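Local coordinates for Cow rumen GH26 endo-mannanase (PDB 6UEH), which probably hydrolyses internal beta-1,4-mannosidic linkages of mannans such as galactomannan, as a family GH26 endo-mannanase of the cow rumen, at residues Q260-Y263 and A264-T268; E294-Q297 and R298-D301; K342-Y345 and D346-N350. All coordinates share one frame; numbering follows the deposited sequence.

The three contacts are local, made by neighbouring side chains, and all lie in the glycosyl hydrolase family 26 part of the chain. Contact 1 is a surface turn following strand 261-262; contacts 2 and 3 are turns of helix 280-301 and helix 334-351, each with one flank buried and the other more open. Where no helix supplies the backbone bonds, in contact 1, a threonine hydroxyl takes up the amide of Ala264. In the helices, side chains elaborate bonds already made by the backbone. Contacts 2 and 3 touch through Leu296 CD1 and Leu348 CD1, 3.9 Å apart, whereas contact 1 stays about 17 Å from contact 2 and about 13 Å from contact 3 between nearest atoms.

Contact 1: residues Q260-Y263 and A264-T268; sequences QCTY and ATSST
Thr262 and Ala264 illustrate how a side-chain hydroxyl can hold a chain as it leaves a strand. The polar part of the contact is one hydrogen bond: Ala264 N donates to Thr262 OG1 over 2.9 Å, with a fairly straight N-H...O angle of 158°. An acceptor two residues ahead of its donor makes this an ST turn, set at the end of strand 261-262. The torsion of Thr262 explains the reach, for OG1 stands opposite the backbone N (chi1 -172°) and thus beside the carbonyl carbon, on the side where the chain runs on into Ala264. The methyl of Ala264 also lies against the hydroxyl, its CB 3.3 Å from Thr262 OG1. Ser266 OG lies 3.6 Å from Thr262 OG1.

Van der Waals contact comes from the other branch of the threonine, Thr262 CG2 meeting Ser267 CB at 3.9 Å. The hydroxyl of Ser267 is engaged with Pro244 O, its strongest polar partner, at the end of strand 243-244, and with Lys245 O just after it, while its bond with Phe269 N is local.

Tyr263 brings in aromatic partners from outside the turn: its ring meets His240 edge-to-face and also packs with Phe327. Tyr263 CD1 is 3.5 Å from Ala264 N.

Strand 261-262 pairs antiparallel with strand 243-244, and the turn carries the chain out of this small sheet. Replacing Thr262 by an alanine would probably leave Ala264 N without its hydroxyl acceptor and open a gap beside Ser267 CB. The chemistry implies a division of labour within one side chain: the oxygen accepts from the amide of Ala264, which is consistent with its steadying the turn's start, and the methyl packs against the later part.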
# COMPACT_ATOMS: atom_id res chain seq x y z
N GLN A 260 -7.76 -27.31 13.67
CA GLN A 260 -9.00 -26.84 14.27
C GLN A 260 -8.92 -25.37 14.64
O GLN A 260 -9.78 -24.84 15.34
CB GLN A 260 -9.35 -27.67 15.51
CG GLN A 260 -10.10 -28.96 15.21
CD GLN A 260 -9.29 -29.92 14.36
OE1 GLN A 260 -8.23 -30.38 14.77
NE2 GLN A 260 -9.79 -30.22 13.17
N CYS A 261 -7.87 -24.71 14.16
CA CYS A 261 -7.71 -23.27 14.36
C CYS A 261 -7.83 -22.55 13.02
O CYS A 261 -7.74 -23.16 11.96
CB CYS A 261 -6.37 -22.97 15.01
SG CYS A 261 -6.12 -23.79 16.60
N THR A 262 -8.04 -21.24 13.08
CA THR A 262 -8.15 -20.44 11.87
C THR A 262 -7.77 -18.99 12.15
O THR A 262 -7.88 -18.50 13.27
CB THR A 262 -9.58 -20.49 11.29
OG1 THR A 262 -9.61 -19.84 10.01
CG2 THR A 262 -10.57 -19.81 12.22
N TYR A 263 -7.28 -18.30 11.12
CA TYR A 263 -7.10 -16.86 11.20
C TYR A 263 -8.17 -16.17 10.36
O TYR A 263 -8.20 -14.95 10.25
CB TYR A 263 -5.69 -16.45 10.73
CG TYR A 263 -5.25 -17.03 9.40
CD1 TYR A 263 -5.95 -16.76 8.22
CD2 TYR A 263 -4.12 -17.83 9.31
CE1 TYR A 263 -5.54 -17.28 7.01
CE2 TYR A 263 -3.71 -18.36 8.10
CZ TYR A 263 -4.42 -18.08 6.96
OH TYR A 263 -4.02 -18.60 5.75
N ALA A 264 -9.04 -16.98 9.77
CA ALA A 264 -10.06 -16.48 8.84
C ALA A 264 -11.33 -16.06 9.57
O ALA A 264 -11.34 -15.90 10.79
CB ALA A 264 -10.38 -17.54 7.79
N THR A 265 -12.41 -15.89 8.81
CA THR A 265 -13.67 -15.38 9.35
C THR A 265 -14.69 -16.49 9.58
O THR A 265 -15.90 -16.25 9.55
CB THR A 265 -14.28 -14.32 8.42
OG1 THR A 265 -14.47 -14.88 7.12
CG2 THR A 265 -13.36 -13.12 8.31
N SER A 266 -14.20 -17.71 9.81
CA SER A 266 -15.07 -18.88 9.91
C SER A 266 -15.25 -19.36 11.35
O SER A 266 -15.84 -20.42 11.57
CB SER A 266 -14.51 -20.01 9.05
OG SER A 266 -13.13 -20.23 9.34
N SER A 267 -14.76 -18.60 12.31
CA SER A 267 -14.84 -18.99 13.71
C SER A 267 -16.04 -18.39 14.43
O SER A 267 -16.59 -17.38 14.00
CB SER A 267 -13.56 -18.60 14.45
OG SER A 267 -13.66 -18.88 15.83
N THR A 268 -16.44 -19.02 15.53
CA THR A 268 -17.51 -18.49 16.37
C THR A 268 -16.95 -17.49 17.38
O THR A 268 -17.69 -16.89 18.17
CB THR A 268 -18.26 -19.61 17.11
OG1 THR A 268 -17.31 -20.41 17.84
CG2 THR A 268 -19.00 -20.50 16.12

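Contact 2: residues E294-Q297 and R298-D301; sequences EQLQ and RLQD
Gln295 and Arg298 lie side by side on helix 280-301, pointing the same way. Arg298 NH1 donates over 2.8 Å onto a lone pair of Gln295 OE1 in the carbonyl plane, with OE1 lying close to the guanidinium plane, although the amide and guanidinium planes stand 80° apart. Gln295 is bent at chi2 (-52°), which turns its buried amide forward along the helix toward Arg298. Gln295 OE1 also takes a bond from Thr221 OG1, its strongest partner, and Arg298 NH2 goes to Glu222 in a salt bridge. The buried part continues with Leu296 CD2 and Leu299 CD1, 4.2 Å apart.

The looser flank is polar. Gln297 NE2 donates to Asp301 OD1 over 3.0 Å; the carboxylate oxygen lies almost in the amide plane, but the amide approaches it from above the carboxylate plane. A water accepts from both Gln297 NE2 and Gln300 NE2, bridging two amides whose planes are 75° apart. Beneath the side-chain bond, Asp301 N donates to Gln297 O over 2.7 Å, so this pair is joined twice near the helix end.

Around this turn, Leu296 and Leu299 pack on Leu306 of strand 306-309, and Leu299 also reaches Val224 and Ile225 of helix 220-230. Gln300 bonds to His355 and Asp353, tying the helix to the loop before strand 357-362.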
# COMPACT_ATOMS: atom_id res chain seq x y z
N GLU A 294 6.37 -11.69 24.93
CA GLU A 294 7.49 -12.43 25.48
C GLU A 294 8.63 -12.51 24.47
O GLU A 294 9.80 -12.35 24.82
CB GLU A 294 7.05 -13.83 25.91
CG GLU A 294 8.15 -14.68 26.51
CD GLU A 294 7.65 -16.04 26.99
OE1 GLU A 294 8.49 -16.87 27.40
OE2 GLU A 294 6.43 -16.27 26.95
N GLN A 295 8.28 -12.75 23.21
CA GLN A 295 9.28 -12.83 22.15
C GLN A 295 9.81 -11.45 21.76
O GLN A 295 11.01 -11.29 21.53
CB GLN A 295 8.69 -13.54 20.93
CG GLN A 295 8.29 -14.97 21.22
CD GLN A 295 9.42 -15.76 21.86
OE1 GLN A 295 10.56 -15.71 21.40
NE2 GLN A 295 9.10 -16.49 22.92
N LEU A 296 8.92 -10.47 21.71
CA LEU A 296 9.31 -9.10 21.36
C LEU A 296 10.23 -8.50 22.42
O LEU A 296 11.09 -7.67 22.10
CB LEU A 296 8.07 -8.22 21.17
CG LEU A 296 7.18 -8.64 20.00
CD1 LEU A 296 5.97 -7.72 19.88
CD2 LEU A 296 7.98 -8.66 18.71
N GLN A 297 10.04 -8.92 23.66
CA GLN A 297 10.88 -8.46 24.77
C GLN A 297 12.30 -8.96 24.61
O GLN A 297 13.26 -8.25 24.91
CB GLN A 297 10.29 -8.90 26.11
CG GLN A 297 11.11 -8.45 27.31
CD GLN A 297 11.12 -6.94 27.47
OE1 GLN A 297 10.07 -6.30 27.48
NE2 GLN A 297 12.32 -6.36 27.60
N ARG A 298 12.44 -10.21 24.16
CA ARG A 298 13.76 -10.78 23.90
C ARG A 298 14.50 -9.93 22.86
O ARG A 298 15.69 -9.65 23.01
CB ARG A 298 13.63 -12.23 23.41
CG ARG A 298 12.99 -13.19 24.40
CD ARG A 298 12.79 -14.55 23.76
NE ARG A 298 14.06 -15.18 23.44
CZ ARG A 298 14.22 -16.13 22.52
NH1 ARG A 298 13.17 -16.55 21.82
NH2 ARG A 298 15.41 -16.66 22.29
N LEU A 299 13.78 -9.51 21.82
CA LEU A 299 14.34 -8.62 20.81
C LEU A 299 14.76 -7.30 21.44
O LEU A 299 15.86 -6.82 21.19
CB LEU A 299 13.33 -8.37 19.69
CG LEU A 299 12.96 -9.57 18.81
CD1 LEU A 299 12.03 -9.14 17.69
CD2 LEU A 299 14.20 -10.23 18.26
N GLN A 300 13.89 -6.73 22.27
CA GLN A 300 14.21 -5.46 22.93
C GLN A 300 15.41 -5.62 23.85
O GLN A 300 16.27 -4.74 23.92
CB GLN A 300 13.00 -4.93 23.70
CG GLN A 300 13.27 -3.60 24.40
CD GLN A 300 12.00 -2.85 24.78
OE1 GLN A 300 11.47 -2.07 23.99
NE2 GLN A 300 11.51 -3.08 25.99
N ASP A 301 15.47 -6.75 24.55
CA ASP A 301 16.60 -7.05 25.43
C ASP A 301 17.92 -7.04 24.67
O ASP A 301 18.94 -6.58 25.19
CB ASP A 301 16.42 -8.42 26.10
CG ASP A 301 15.39 -8.40 27.21
OD1 ASP A 301 15.11 -7.31 27.75
OD2 ASP A 301 14.87 -9.48 27.55
O HOH W 1 14.07 -3.85 27.92

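Contact 3: residues K342-Y345 and D346-N350; sequences KYLY and DKLTN
Two bonds from Thr349 converge on the carbonyl of Tyr345, one helical turn earlier. Tyr345 O accepts from Thr349 N over 3.1 Å and from Thr349 OG1 over 2.8 Å, the two donors arriving from opposite faces of the carbonyl plane. The threonine torsion makes this possible, since OG1 is lodged between its own N and carbonyl carbon (chi1 61°), facing the preceding turn. Its other branch, CG2, sits 4.0 Å above one face of the Tyr345 ring, offset toward the rim. The buried Tyr345 also meets Tyr379 edge-to-face and packs with Trp359, and Tyr345 OH and Ser146 OG are hydrogen-bonded.

Asp346, next in the chain, bonds through its backbone: its N, which lies at the edge of the Tyr345 ring, donates to Lys342 O. The carboxylate folds close to the same carbonyl, Asp346 CG being 3.1 Å from Lys342 O. Asp346 OD1 is 3.8 Å from Tyr345 CD1, the carboxylate and ring planes 80° apart.

On a more open flank Lys347 folds back across Tyr343. Bends at chi2 and chi4 carry its aliphatic chain past the ring, with Lys347 CG 3.7 Å from Tyr343 CE1 and Lys347 NZ 3.5 Å from Tyr343 OH. A water donates to Tyr343 O and accepts from Lys347 NZ, closing a bridge over one face of the ring. The phenol oxygen itself is held by Asn286, its strongest partner, and Asn282, both of helix 280-301.

The buried side is apolar: Leu344 CD1 meets Leu348 CG at 3.8 Å, and both leucines reach Ile289 of helix 280-301, while Leu348 also touches Leu357 and Trp359 of strand 357-362. Helix 334-351 connects parallel strands 306-309 and 357-362, a beta-alpha-beta crossover of the TIM barrel to which GH26 enzymes belong.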
# COMPACT_ATOMS: atom_id res chain seq x y z
N LYS A 342 -5.61 -0.24 18.48
CA LYS A 342 -5.26 0.63 19.59
C LYS A 342 -5.06 -0.18 20.87
O LYS A 342 -4.17 0.12 21.67
CB LYS A 342 -6.32 1.71 19.80
CG LYS A 342 -6.40 2.72 18.66
CD LYS A 342 -7.43 3.80 18.95
CE LYS A 342 -7.48 4.83 17.83
NZ LYS A 342 -8.50 5.88 18.09
N TYR A 343 -5.88 -1.20 21.05
CA TYR A 343 -5.77 -2.10 22.20
C TYR A 343 -4.39 -2.76 22.23
O TYR A 343 -3.71 -2.74 23.26
CB TYR A 343 -6.87 -3.17 22.16
CG TYR A 343 -6.91 -4.09 23.36
CD1 TYR A 343 -6.11 -5.23 23.41
CD2 TYR A 343 -7.75 -3.84 24.43
CE1 TYR A 343 -6.15 -6.08 24.51
CE2 TYR A 343 -7.80 -4.68 25.52
CZ TYR A 343 -7.00 -5.80 25.56
OH TYR A 343 -7.04 -6.64 26.65
N LEU A 344 -3.99 -3.33 21.11
CA LEU A 344 -2.70 -4.01 21.00
C LEU A 344 -1.55 -3.03 21.19
O LEU A 344 -0.59 -3.33 21.90
CB LEU A 344 -2.58 -4.71 19.65
CG LEU A 344 -1.24 -5.41 19.37
CD1 LEU A 344 -0.98 -6.51 20.40
CD2 LEU A 344 -1.21 -5.97 17.96
N TYR A 345 -1.66 -1.87 20.56
CA TYR A 345 -0.65 -0.82 20.66
C TYR A 345 -0.45 -0.40 22.12
O TYR A 345 0.68 -0.32 22.60
CB TYR A 345 -1.04 0.38 19.81
CG TYR A 345 0.00 1.48 19.71
CD1 TYR A 345 0.21 2.38 20.74
CD2 TYR A 345 0.76 1.63 18.55
CE1 TYR A 345 1.16 3.38 20.65
CE2 TYR A 345 1.71 2.63 18.44
CZ TYR A 345 1.90 3.51 19.49
OH TYR A 345 2.84 4.51 19.39
N ASP A 346 -1.55 -0.14 22.80
CA ASP A 346 -1.50 0.28 24.20
C ASP A 346 -0.98 -0.83 25.10
O ASP A 346 -0.20 -0.57 26.02
CB ASP A 346 -2.88 0.73 24.68
CG ASP A 346 -3.33 2.03 24.02
OD1 ASP A 346 -2.49 2.70 23.40
OD2 ASP A 346 -4.52 2.38 24.15
N LYS A 347 -1.41 -2.06 24.84
CA LYS A 347 -0.97 -3.20 25.64
C LYS A 347 0.53 -3.43 25.54
O LYS A 347 1.20 -3.61 26.56
CB LYS A 347 -1.72 -4.47 25.22
CG LYS A 347 -3.01 -4.73 25.99
CD LYS A 347 -2.73 -5.01 27.46
CE LYS A 347 -4.00 -5.38 28.21
NZ LYS A 347 -4.98 -4.27 28.27
N LEU A 348 1.06 -3.43 24.32
CA LEU A 348 2.48 -3.70 24.11
C LEU A 348 3.38 -2.58 24.63
O LEU A 348 4.42 -2.84 25.23
CB LEU A 348 2.77 -3.94 22.62
CG LEU A 348 2.23 -5.23 22.00
CD1 LEU A 348 2.85 -5.47 20.63
CD2 LEU A 348 2.47 -6.43 22.91
N THR A 349 2.98 -1.33 24.40
CA THR A 349 3.82 -0.20 24.76
C THR A 349 3.72 0.16 26.24
O THR A 349 4.72 0.53 26.86
CB THR A 349 3.49 1.07 23.93
OG1 THR A 349 2.12 1.46 24.15
CG2 THR A 349 3.71 0.80 22.44
N ASN A 350 2.53 0.05 26.81
CA ASN A 350 2.33 0.45 28.20
C ASN A 350 2.50 -0.71 29.19
O ASN A 350 3.36 -0.65 30.07
CB ASN A 350 0.95 1.08 28.39
CG ASN A 350 0.81 2.39 27.63
OD1 ASN A 350 1.73 3.20 27.61
ND2 ASN A 350 -0.34 2.60 27.01
O HOH W 2 -5.03 -2.22 25.86